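Local coordinates for protein dTDP-4-amino-4,6-dideoxyglucose formyltransferase (Mycobacterium tuberculosis CAS/NITR204, PDB 5VYQ) that probably transfers a formyl group from a folate cofactor to the sugar amine of dTDP-4-amino-4,6-dideoxyglucose, which it binds together with folinic acid, at residues Q123-T128 / C147-W152; D134-G139 / L193-D198. All coordinates share one frame; numbering follows the deposited sequence.

From the N terminus, Gln-123 to Thr-128 comes first, leading into strand 125-131; the loop Asp-134 to Gly-139 follows, then Cys-147 to Trp-152, and last Leu-193 to Asp-198. The segments alternate, so the two contacts cross. Contact 1 closes a short loop made of the hairpin of strands 125-131 and 141-147 at the edge of the six-stranded sheet. Contact 2 starts within that hairpin, at its connecting loop, and closes a longer loop that takes in helix 155-179, joining the hairpin to strand 193-194 and helix 196-203 beside folinic acid. The centres of contact 1 and contact 2 are about 18 Å apart, and the two do not touch.

Contact 1: Q123-T128 / C147-W152; sequences QKVGVT and CAIESW. With EDO (1,2-ethanediol), chain E.
Val-125 and Ile-149 meet with their side chains crossed at about a right angle, Val-125 CG1 resting 3.8 Å from Ile-149 CD1 and almost as near its CG1. The valine places CG1 between its own backbone N and carbonyl carbon (chi1 77°), which turns this methyl to Cys-147 and Ile-149, while CG2 lies anti to the N. The same CG1 stands 4.2 Å from Cys-147 CB. That cysteine meets the valine through CB, its SG being swung anti to the backbone N (chi1 -177°). One backbone bond joins the segments: Cys-147 N donates to Val-125 O over 2.8 Å and nearly straight, at 176°. A water continues the link, accepting from Val-125 N at 3.0 Å and lying within hydrogen-bonding distance (2.9 Å) of Cys-147 O. The contact lies at the open end of the antiparallel hairpin of 125-131 and 141-147, the latter an edge strand of the six-stranded sheet, from which the chain runs on toward helix 155-179. At the dimer interface, Arg-239 of the second subunit makes a cation-pi contact with Trp-152. Helix 114-121 packs on Val-125 through Pro-114, Gln-115 and Ser-118 and on Ile-149 through Ile-119, whereas helix 155-179 meets Cys-147 through Arg-161, Leu-162 and Ile-165.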
ATOM      1  N   GLN A 123     -19.939   6.579  -9.895  1.00 11.30           N
ATOM      2  CA  GLN A 123     -21.267   6.037 -10.091  1.00 11.68           C
ATOM      3  C   GLN A 123     -21.639   5.166  -8.909  1.00 11.80           C
ATOM      4  O   GLN A 123     -20.759   4.682  -8.234  1.00 12.50           O
ATOM      5  CB  GLN A 123     -21.369   5.243 -11.397  1.00 11.29           C
ATOM      6  CG  GLN A 123     -21.241   6.140 -12.633  1.00 12.67           C
ATOM      7  CD  GLN A 123     -21.734   5.429 -13.880  1.00 14.75           C
ATOM      8  OE1 GLN A 123     -22.887   5.611 -14.291  1.00 15.30           O
ATOM      9  NE2 GLN A 123     -20.889   4.588 -14.454  1.00 12.72           N
ATOM     10  N   LYS A 124     -22.917   4.945  -8.676  1.00 11.99           N
ATOM     11  CA  LYS A 124     -23.363   4.059  -7.591  1.00 12.25           C
ATOM     12  C   LYS A 124     -22.829   2.655  -7.769  1.00 11.92           C
ATOM     13  O   LYS A 124     -22.655   2.185  -8.882  1.00 12.63           O
ATOM     14  CB  LYS A 124     -24.859   3.934  -7.543  1.00 14.56           C
ATOM     15  CG  LYS A 124     -25.509   5.215  -7.039  1.00 16.52           C
ATOM     16  CD  LYS A 124     -27.029   5.114  -7.023  1.00 20.92           C
ATOM     17  CE  LYS A 124     -27.616   6.495  -6.673  1.00 24.25           C
ATOM     18  NZ  LYS A 124     -29.020   6.281  -6.242  1.00 31.33           N
ATOM     19  N   VAL A 125     -22.641   1.988  -6.649  1.00 11.02           N
ATOM     20  CA  VAL A 125     -22.454   0.553  -6.654  1.00 11.03           C
ATOM     21  C   VAL A 125     -23.380  -0.035  -5.588  1.00 11.61           C
ATOM     22  O   VAL A 125     -23.958   0.649  -4.733  1.00 10.66           O
ATOM     23  CB  VAL A 125     -20.963   0.164  -6.440  1.00 11.87           C
ATOM     24  CG1 VAL A 125     -20.573   0.321  -4.978  1.00 11.76           C
ATOM     25  CG2 VAL A 125     -20.686  -1.254  -6.977  1.00 12.44           C
ATOM     26  N   GLY A 126     -23.518  -1.349  -5.599  1.00 10.48           N
ATOM     27  CA  GLY A 126     -24.483  -2.024  -4.711  1.00  9.99           C
ATOM     28  C   GLY A 126     -24.747  -3.399  -5.300  1.00 10.89           C
ATOM     29  O   GLY A 126     -23.874  -3.943  -5.980  1.00  9.80           O
ATOM     30  N   VAL A 127     -25.933  -3.933  -5.051  1.00 10.19           N
ATOM     31  CA  VAL A 127     -26.298  -5.267  -5.505  1.00  9.83           C
ATOM     32  C   VAL A 127     -27.640  -5.163  -6.203  1.00 10.65           C
ATOM     33  O   VAL A 127     -28.513  -4.432  -5.727  1.00 11.22           O
ATOM     34  CB  VAL A 127     -26.397  -6.218  -4.310  1.00 10.17           C
ATOM     35  CG1 VAL A 127     -26.879  -7.586  -4.756  1.00 10.80           C
ATOM     36  CG2 VAL A 127     -25.100  -6.378  -3.558  1.00 11.00           C
ATOM     37  N   THR A 128     -27.791  -5.892  -7.312  1.00  9.72           N
ATOM     38  CA  THR A 128     -29.040  -5.873  -8.059  1.00 10.14           C
ATOM     39  C   THR A 128     -29.498  -7.287  -8.313  1.00 10.94           C
ATOM     40  O   THR A 128     -28.697  -8.089  -8.762  1.00  9.55           O
ATOM     41  CB  THR A 128     -28.888  -5.139  -9.401  1.00 10.00           C
ATOM     42  OG1 THR A 128     -28.368  -3.800  -9.178  1.00 10.63           O
ATOM     43  CG2 THR A 128     -30.186  -5.076 -10.130  1.00 10.08           C
ATOM     44  N   CYS A 147     -24.553   0.488  -1.956  1.00 11.61           N
ATOM     45  CA  CYS A 147     -23.467   0.403  -0.970  1.00 13.33           C
ATOM     46  C   CYS A 147     -22.697   1.708  -1.070  1.00 14.35           C
ATOM     47  O   CYS A 147     -22.191   2.062  -2.126  1.00 14.56           O
ATOM     48  CB  CYS A 147     -22.531  -0.715  -1.381  1.00 13.88           C
ATOM     49  SG  CYS A 147     -21.166  -1.039  -0.261  1.00 14.59           S
ATOM     50  N   ALA A 148     -22.547   2.399   0.050  1.00 16.76           N
ATOM     51  CA  ALA A 148     -21.793   3.651  -0.015  1.00 20.72           C
ATOM     52  C   ALA A 148     -20.284   3.324  -0.148  1.00 18.84           C
ATOM     53  O   ALA A 148     -19.808   2.248   0.253  1.00 18.32           O
ATOM     54  CB  ALA A 148     -22.098   4.484   1.224  1.00 22.36           C
ATOM     55  N   ILE A 149     -19.559   4.233  -0.790  1.00 17.57           N
ATOM     56  CA  ILE A 149     -18.101   4.093  -0.967  1.00 14.72           C
ATOM     57  C   ILE A 149     -17.492   5.257  -0.197  1.00 15.79           C
ATOM     58  O   ILE A 149     -17.730   6.405  -0.549  1.00 16.60           O
ATOM     59  CB  ILE A 149     -17.713   4.217  -2.445  1.00 17.49           C
ATOM     60  CG1 ILE A 149     -18.383   3.099  -3.255  1.00 17.78           C
ATOM     61  CG2 ILE A 149     -16.195   4.224  -2.608  1.00 17.78           C
ATOM     62  CD1 ILE A 149     -18.070   3.200  -4.740  1.00 19.13           C
ATOM     63  N   GLU A 150     -16.671   4.963   0.793  1.00 13.30           N
ATOM     64  CA  GLU A 150     -16.005   5.964   1.606  1.00 13.60           C
ATOM     65  C   GLU A 150     -14.651   6.335   0.964  1.00 13.02           C
ATOM     66  O   GLU A 150     -14.130   5.641   0.078  1.00 13.62           O
ATOM     67  CB  GLU A 150     -15.768   5.407   2.998  1.00 15.56           C
ATOM     68  CG  GLU A 150     -16.986   4.852   3.753  1.00 19.64           C
ATOM     69  CD  GLU A 150     -18.101   5.856   3.929  1.00 22.73           C
ATOM     70  OE1 GLU A 150     -17.846   7.070   3.890  1.00 19.75           O
ATOM     71  OE2 GLU A 150     -19.257   5.409   4.094  1.00 28.52           O
ATOM     72  N   SER A 151     -14.056   7.415   1.438  1.00 12.33           N
ATOM     73  CA  SER A 151     -12.786   7.895   0.888  1.00 12.59           C
ATOM     74  C   SER A 151     -11.638   6.965   1.173  1.00 11.73           C
ATOM     75  O   SER A 151     -10.643   6.993   0.429  1.00 13.99           O
ATOM     76  CB  SER A 151     -12.451   9.267   1.483  1.00 12.85           C
ATOM     77  OG  SER A 151     -12.215   9.175   2.888  1.00 14.82           O
ATOM     78  N   TRP A 152     -11.754   6.149   2.214  1.00 11.59           N
ATOM     79  CA  TRP A 152     -10.749   5.177   2.553  1.00 12.52           C
ATOM     80  C   TRP A 152     -10.999   3.778   1.977  1.00 10.79           C
ATOM     81  O   TRP A 152     -10.237   2.858   2.236  1.00 12.68           O
ATOM     82  CB  TRP A 152     -10.563   5.074   4.066  1.00 14.25           C
ATOM     83  CG  TRP A 152     -11.803   4.737   4.793  1.00 15.93           C
ATOM     84  CD1 TRP A 152     -12.250   3.490   5.138  1.00 17.08           C
ATOM     85  CD2 TRP A 152     -12.789   5.672   5.281  1.00 16.24           C
ATOM     86  NE1 TRP A 152     -13.460   3.604   5.819  1.00 16.33           N
ATOM     87  CE2 TRP A 152     -13.812   4.924   5.895  1.00 16.86           C
ATOM     88  CE3 TRP A 152     -12.900   7.062   5.237  1.00 18.70           C
ATOM     89  CZ2 TRP A 152     -14.930   5.527   6.484  1.00 20.00           C
ATOM     90  CZ3 TRP A 152     -13.997   7.665   5.842  1.00 21.95           C
ATOM     91  CH2 TRP A 152     -15.002   6.889   6.443  1.00 20.67           C
TER
HETATM   92  C1  EDO E 303      -9.178   9.023  -2.006  1.00 17.10           C
HETATM   93  O1  EDO E 303     -10.463   8.977  -1.380  1.00 17.53           O
HETATM   94  C2  EDO E 303      -9.069  10.415  -2.615  1.00 16.81           C
HETATM   95  O2  EDO E 303     -10.023  10.629  -3.646  1.00 18.88           O
HETATM   96  O   HOH W   1     -22.699   3.869  -4.283  1.00 13.52           O

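Contact 2: D134-G139 / L193-D198; sequences DQLDHG and LNLKKD. With LI (lithium ion), chain M; FON (N-{[4-({[(6R)-2-amino-5-formyl-4-oxo-1,4,5,6,7,8-hexahydropteridin-6-yl]methyl}amino)phenyl]carbonyl}-L-glutamic acid), chain C.
Leu-136 reaches two leucines of 193-198 with different atoms: its CB meets Leu-193 CD1 at 3.9 Å, and its CD1 meets Leu-195 CD2 at 3.7 Å. The side chains of Leu-136 and Leu-195 cross at about a right angle. With CG beside the backbone N (chi1 -67°) and an extended chi2, Leu-136 sends CD1 to Leu-195 and to the aminobenzoyl ring of folinic acid, while CD2 touches both that ring and the pterin part. Leu-193 holds its CG anti to the backbone N (chi1 179°), which carries CD1 over to the leucine across from it. Leu-136 and Leu-195 line the folinic acid pocket of this formyltransferase fold, with Leu-193 packed against Leu-136 CB, where the loop between two sheet strands faces the start of helix 196-203. Backbone amides grip the ligand at two places, Asp-137 N donating to FON O4 at 2.8 Å and Lys-196 N to FON O at 3.2 Å. Leu-195 occupies the N-cap position of the helix, and its N gives a nearly straight bond (175°) to the anti lone pair of Asp-198 OD2. Asp-137 OD1 binds a lithium ion at 2.2 Å, as His-102 does from outside the two segments. The lithium also holds a water, which donates to Asp-137 OD2 and to the formyl oxygen FON O3 and accepts from FON N10.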
ATOM      1  N   ASP A 134     -30.820 -11.215 -22.922  1.00 11.81           N
ATOM      2  CA  ASP A 134     -29.683 -11.468 -23.774  1.00 13.25           C
ATOM      3  C   ASP A 134     -28.464 -10.587 -23.499  1.00 13.88           C
ATOM      4  O   ASP A 134     -27.369 -10.928 -23.944  1.00 15.82           O
ATOM      5  CB  ASP A 134     -30.113 -11.351 -25.237  1.00 14.95           C
ATOM      6  CG  ASP A 134     -30.619  -9.975 -25.597  1.00 16.69           C
ATOM      7  OD1 ASP A 134     -31.730  -9.599 -25.195  1.00 18.77           O
ATOM      8  OD2 ASP A 134     -29.863  -9.265 -26.281  1.00 18.31           O
ATOM      9  N   GLN A 135     -28.632  -9.464 -22.806  1.00 11.80           N
ATOM     10  CA  GLN A 135     -27.491  -8.615 -22.506  1.00 13.41           C
ATOM     11  C   GLN A 135     -26.969  -8.917 -21.114  1.00 14.99           C
ATOM     12  O   GLN A 135     -27.604  -9.602 -20.320  1.00 13.98           O
ATOM     13  CB  GLN A 135     -27.826  -7.136 -22.667  1.00 16.18           C
ATOM     14  CG  GLN A 135     -28.131  -6.819 -24.105  1.00 16.62           C
ATOM     15  CD  GLN A 135     -28.597  -5.399 -24.291  1.00 16.79           C
ATOM     16  OE1 GLN A 135     -27.791  -4.469 -24.213  1.00 18.00           O
ATOM     17  NE2 GLN A 135     -29.892  -5.208 -24.523  1.00 19.00           N
ATOM     18  N   LEU A 136     -25.773  -8.427 -20.843  1.00 12.89           N
ATOM     19  CA  LEU A 136     -25.191  -8.601 -19.510  1.00 14.17           C
ATOM     20  C   LEU A 136     -25.736  -7.619 -18.496  1.00 12.80           C
ATOM     21  O   LEU A 136     -25.727  -6.406 -18.739  1.00 12.16           O
ATOM     22  CB  LEU A 136     -23.656  -8.469 -19.594  1.00 14.52           C
ATOM     23  CG  LEU A 136     -22.871  -9.539 -20.348  1.00 18.02           C
ATOM     24  CD1 LEU A 136     -21.365  -9.242 -20.324  1.00 19.61           C
ATOM     25  CD2 LEU A 136     -23.053 -10.918 -19.748  1.00 18.09           C
ATOM     26  N   ASP A 137     -26.209  -8.159 -17.369  1.00 11.59           N
ATOM     27  CA  ASP A 137     -26.606  -7.353 -16.253  1.00 10.76           C
ATOM     28  C   ASP A 137     -27.598  -6.300 -16.724  1.00 11.43           C
ATOM     29  O   ASP A 137     -27.424  -5.106 -16.511  1.00 11.89           O
ATOM     30  CB  ASP A 137     -25.399  -6.738 -15.577  1.00 11.01           C
ATOM     31  CG  ASP A 137     -24.402  -7.780 -15.103  1.00 12.95           C
ATOM     32  OD1 ASP A 137     -24.806  -8.879 -14.683  1.00 14.54           O
ATOM     33  OD2 ASP A 137     -23.207  -7.468 -15.105  1.00 14.34           O
ATOM     34  N   HIS A 138     -28.644  -6.802 -17.379  1.00 11.93           N
ATOM     35  CA  HIS A 138     -29.628  -5.968 -18.065  1.00 11.72           C
ATOM     36  C   HIS A 138     -30.955  -6.621 -17.796  1.00 13.64           C
ATOM     37  O   HIS A 138     -31.071  -7.830 -17.593  1.00 14.68           O
ATOM     38  CB  HIS A 138     -29.286  -6.019 -19.558  1.00 11.26           C
ATOM     39  CG  HIS A 138     -30.023  -5.036 -20.400  1.00 13.34           C
ATOM     40  ND1 HIS A 138     -31.194  -5.348 -21.057  1.00 14.08           N
ATOM     41  CD2 HIS A 138     -29.702  -3.777 -20.775  1.00 14.66           C
ATOM     42  CE1 HIS A 138     -31.587  -4.299 -21.761  1.00 15.26           C
ATOM     43  NE2 HIS A 138     -30.688  -3.337 -21.611  1.00 14.34           N
ATOM     44  N   GLY A 139     -32.023  -5.882 -17.853  1.00 14.11           N
ATOM     45  CA  GLY A 139     -33.261  -6.635 -17.590  1.00 14.70           C
ATOM     46  C   GLY A 139     -34.019  -6.205 -16.345  1.00 14.36           C
ATOM     47  O   GLY A 139     -33.517  -5.426 -15.536  1.00 12.62           O
ATOM     48  N   LEU A 193     -21.431  -0.621 -19.672  1.00 14.17           N
ATOM     49  CA  LEU A 193     -20.973  -2.005 -19.499  1.00 13.30           C
ATOM     50  C   LEU A 193     -19.498  -2.071 -19.595  1.00 15.09           C
ATOM     51  O   LEU A 193     -18.967  -1.605 -20.584  1.00 13.99           O
ATOM     52  CB  LEU A 193     -21.543  -2.889 -20.604  1.00 15.22           C
ATOM     53  CG  LEU A 193     -21.224  -4.362 -20.703  1.00 14.76           C
ATOM     54  CD1 LEU A 193     -21.607  -5.152 -19.451  1.00 15.13           C
ATOM     55  CD2 LEU A 193     -21.767  -5.058 -21.947  1.00 15.61           C
ATOM     56  N   ASN A 194     -18.857  -2.719 -18.608  1.00 13.23           N
ATOM     57  CA  ASN A 194     -17.430  -2.989 -18.619  1.00 12.87           C
ATOM     58  C   ASN A 194     -17.188  -4.488 -18.738  1.00 13.40           C
ATOM     59  O   ASN A 194     -17.847  -5.325 -18.076  1.00 13.92           O
ATOM     60  CB  ASN A 194     -16.765  -2.459 -17.350  1.00 12.55           C
ATOM     61  CG  ASN A 194     -16.863  -0.948 -17.229  1.00 13.91           C
ATOM     62  OD1 ASN A 194     -16.419  -0.215 -18.118  1.00 14.47           O
ATOM     63  ND2 ASN A 194     -17.420  -0.471 -16.128  1.00 12.23           N
ATOM     64  N   LEU A 195     -16.230  -4.851 -19.583  1.00 15.99           N
ATOM     65  CA  LEU A 195     -15.882  -6.244 -19.755  1.00 15.72           C
ATOM     66  C   LEU A 195     -14.490  -6.506 -19.153  1.00 15.23           C
ATOM     67  O   LEU A 195     -13.755  -5.567 -18.793  1.00 15.23           O
ATOM     68  CB  LEU A 195     -15.946  -6.687 -21.212  1.00 19.85           C
ATOM     69  CG  LEU A 195     -17.281  -6.520 -21.954  1.00 22.44           C
ATOM     70  CD1 LEU A 195     -17.127  -6.956 -23.402  1.00 25.29           C
ATOM     71  CD2 LEU A 195     -18.358  -7.366 -21.288  1.00 24.28           C
ATOM     72  N   LYS A 196     -14.170  -7.794 -19.054  1.00 16.28           N
ATOM     73  CA  LYS A 196     -12.884  -8.217 -18.501  1.00 19.50           C
ATOM     74  C   LYS A 196     -11.737  -7.403 -19.099  1.00 19.48           C
ATOM     75  O   LYS A 196     -10.824  -6.944 -18.364  1.00 19.05           O
ATOM     76  CB  LYS A 196     -12.689  -9.731 -18.684  1.00 19.80           C
ATOM     77  CG  LYS A 196     -11.414 -10.226 -18.008  1.00 26.33           C
ATOM     78  CD  LYS A 196     -11.246 -11.740 -18.149  1.00 29.05           C
ATOM     79  CE  LYS A 196      -9.988 -12.246 -17.454  1.00 36.53           C
ATOM     80  NZ  LYS A 196      -8.814 -11.492 -17.956  1.00 40.82           N
ATOM     81  N   LYS A 197     -11.750  -7.179 -20.413  1.00 18.96           N
ATOM     82  CA  LYS A 197     -10.674  -6.394 -21.010  1.00 20.70           C
ATOM     83  C   LYS A 197     -10.518  -4.959 -20.524  1.00 20.66           C
ATOM     84  O   LYS A 197      -9.416  -4.380 -20.528  1.00 20.55           O
ATOM     85  CB  LYS A 197     -10.804  -6.355 -22.541  1.00 27.23           C
ATOM     86  CG  LYS A 197     -12.075  -5.683 -23.060  1.00 31.64           C
ATOM     87  CD  LYS A 197     -11.869  -4.933 -24.374  1.00 41.19           C
ATOM     88  CE  LYS A 197     -11.355  -3.515 -24.123  1.00 48.17           C
ATOM     89  NZ  LYS A 197     -10.432  -2.992 -25.171  1.00 49.47           N
ATOM     90  N   ASP A 198     -11.634  -4.314 -20.198  1.00 17.27           N
ATOM     91  CA  ASP A 198     -11.600  -2.976 -19.641  1.00 16.08           C
ATOM     92  C   ASP A 198     -10.883  -2.944 -18.287  1.00 14.28           C
ATOM     93  O   ASP A 198     -10.166  -1.983 -17.991  1.00 18.76           O
ATOM     94  CB  ASP A 198     -13.015  -2.397 -19.513  1.00 16.55           C
ATOM     95  CG  ASP A 198     -13.722  -2.303 -20.844  1.00 21.11           C
ATOM     96  OD1 ASP A 198     -13.213  -1.547 -21.710  1.00 21.09           O
ATOM     97  OD2 ASP A 198     -14.760  -2.988 -20.997  1.00 19.88           O
TER
HETATM   98 LI    LI M 311     -23.199  -9.641 -13.383  1.00 11.01          LI
HETATM   99  N1  FON C 301     -26.157 -14.667 -19.026  1.00 14.99           N
HETATM  100  C2  FON C 301     -26.787 -13.656 -19.615  1.00 16.49           C
HETATM  101  NA2 FON C 301     -27.454 -13.902 -20.779  1.00 17.34           N
HETATM  102  N3  FON C 301     -26.738 -12.430 -19.069  1.00 14.33           N
HETATM  103  C4  FON C 301     -26.072 -12.151 -17.923  1.00 19.09           C
HETATM  104  O4  FON C 301     -26.079 -11.000 -17.425  1.00 20.18           O
HETATM  105  C4A FON C 301     -25.393 -13.259 -17.228  1.00 16.25           C
HETATM  106  N5  FON C 301     -24.619 -13.153 -16.060  1.00 17.41           N
HETATM  107  C6  FON C 301     -23.573 -14.181 -15.924  1.00 17.83           C
HETATM  108  C7  FON C 301     -24.258 -15.548 -16.005  1.00 17.17           C
HETATM  109  N8  FON C 301     -24.940 -15.640 -17.272  1.00 16.34           N
HETATM  110  C8A FON C 301     -25.497 -14.568 -17.864  1.00 16.41           C
HETATM  111  C9  FON C 301     -22.425 -14.021 -16.945  1.00 19.42           C
HETATM  112  N10 FON C 301     -21.709 -12.779 -16.667  1.00 20.12           N
HETATM  113  C11 FON C 301     -18.455 -11.414 -18.868  1.00 28.72           C
HETATM  114  C12 FON C 301     -18.994 -10.648 -17.835  1.00 31.13           C
HETATM  115  C13 FON C 301     -20.082 -11.127 -17.113  1.00 25.31           C
HETATM  116  C14 FON C 301     -20.632 -12.372 -17.395  1.00 24.44           C
HETATM  117  C15 FON C 301     -20.106 -13.148 -18.422  1.00 28.42           C
HETATM  118  C16 FON C 301     -19.023 -12.662 -19.155  1.00 30.03           C
HETATM  119  C   FON C 301     -17.256 -10.864 -19.651  1.00 35.51           C
HETATM  120  O   FON C 301     -16.612  -9.857 -19.285  1.00 35.16           O
HETATM  121  N   FON C 301     -16.889 -11.528 -20.752  1.00 32.99           N
HETATM  122  CA  FON C 301     -15.714 -11.188 -21.553  1.00 40.53           C
HETATM  123  CB  FON C 301     -14.757 -12.379 -21.722  1.00 41.42           C
HETATM  124  CG  FON C 301     -14.291 -12.855 -20.341  1.00 44.28           C
HETATM  125  CD  FON C 301     -13.044 -13.714 -20.288  1.00 50.28           C
HETATM  126  OE1 FON C 301     -12.215 -13.634 -21.219  1.00 46.75           O
HETATM  127  OE2 FON C 301     -12.861 -14.449 -19.282  1.00 49.28           O
HETATM  128  CT  FON C 301     -16.166 -10.665 -22.884  1.00 41.31           C
HETATM  129  O1  FON C 301     -15.312 -10.006 -23.524  1.00 39.67           O
HETATM  130  O2  FON C 301     -17.340 -10.889 -23.273  1.00 36.65           O
HETATM  131  CP1 FON C 301     -24.794 -12.218 -15.224  1.00 17.30           C
HETATM  132  O3  FON C 301     -24.098 -12.114 -14.220  1.00 17.06           O
HETATM  133  O   HOH W   2     -22.188  -9.838 -15.259  1.00 31.90           O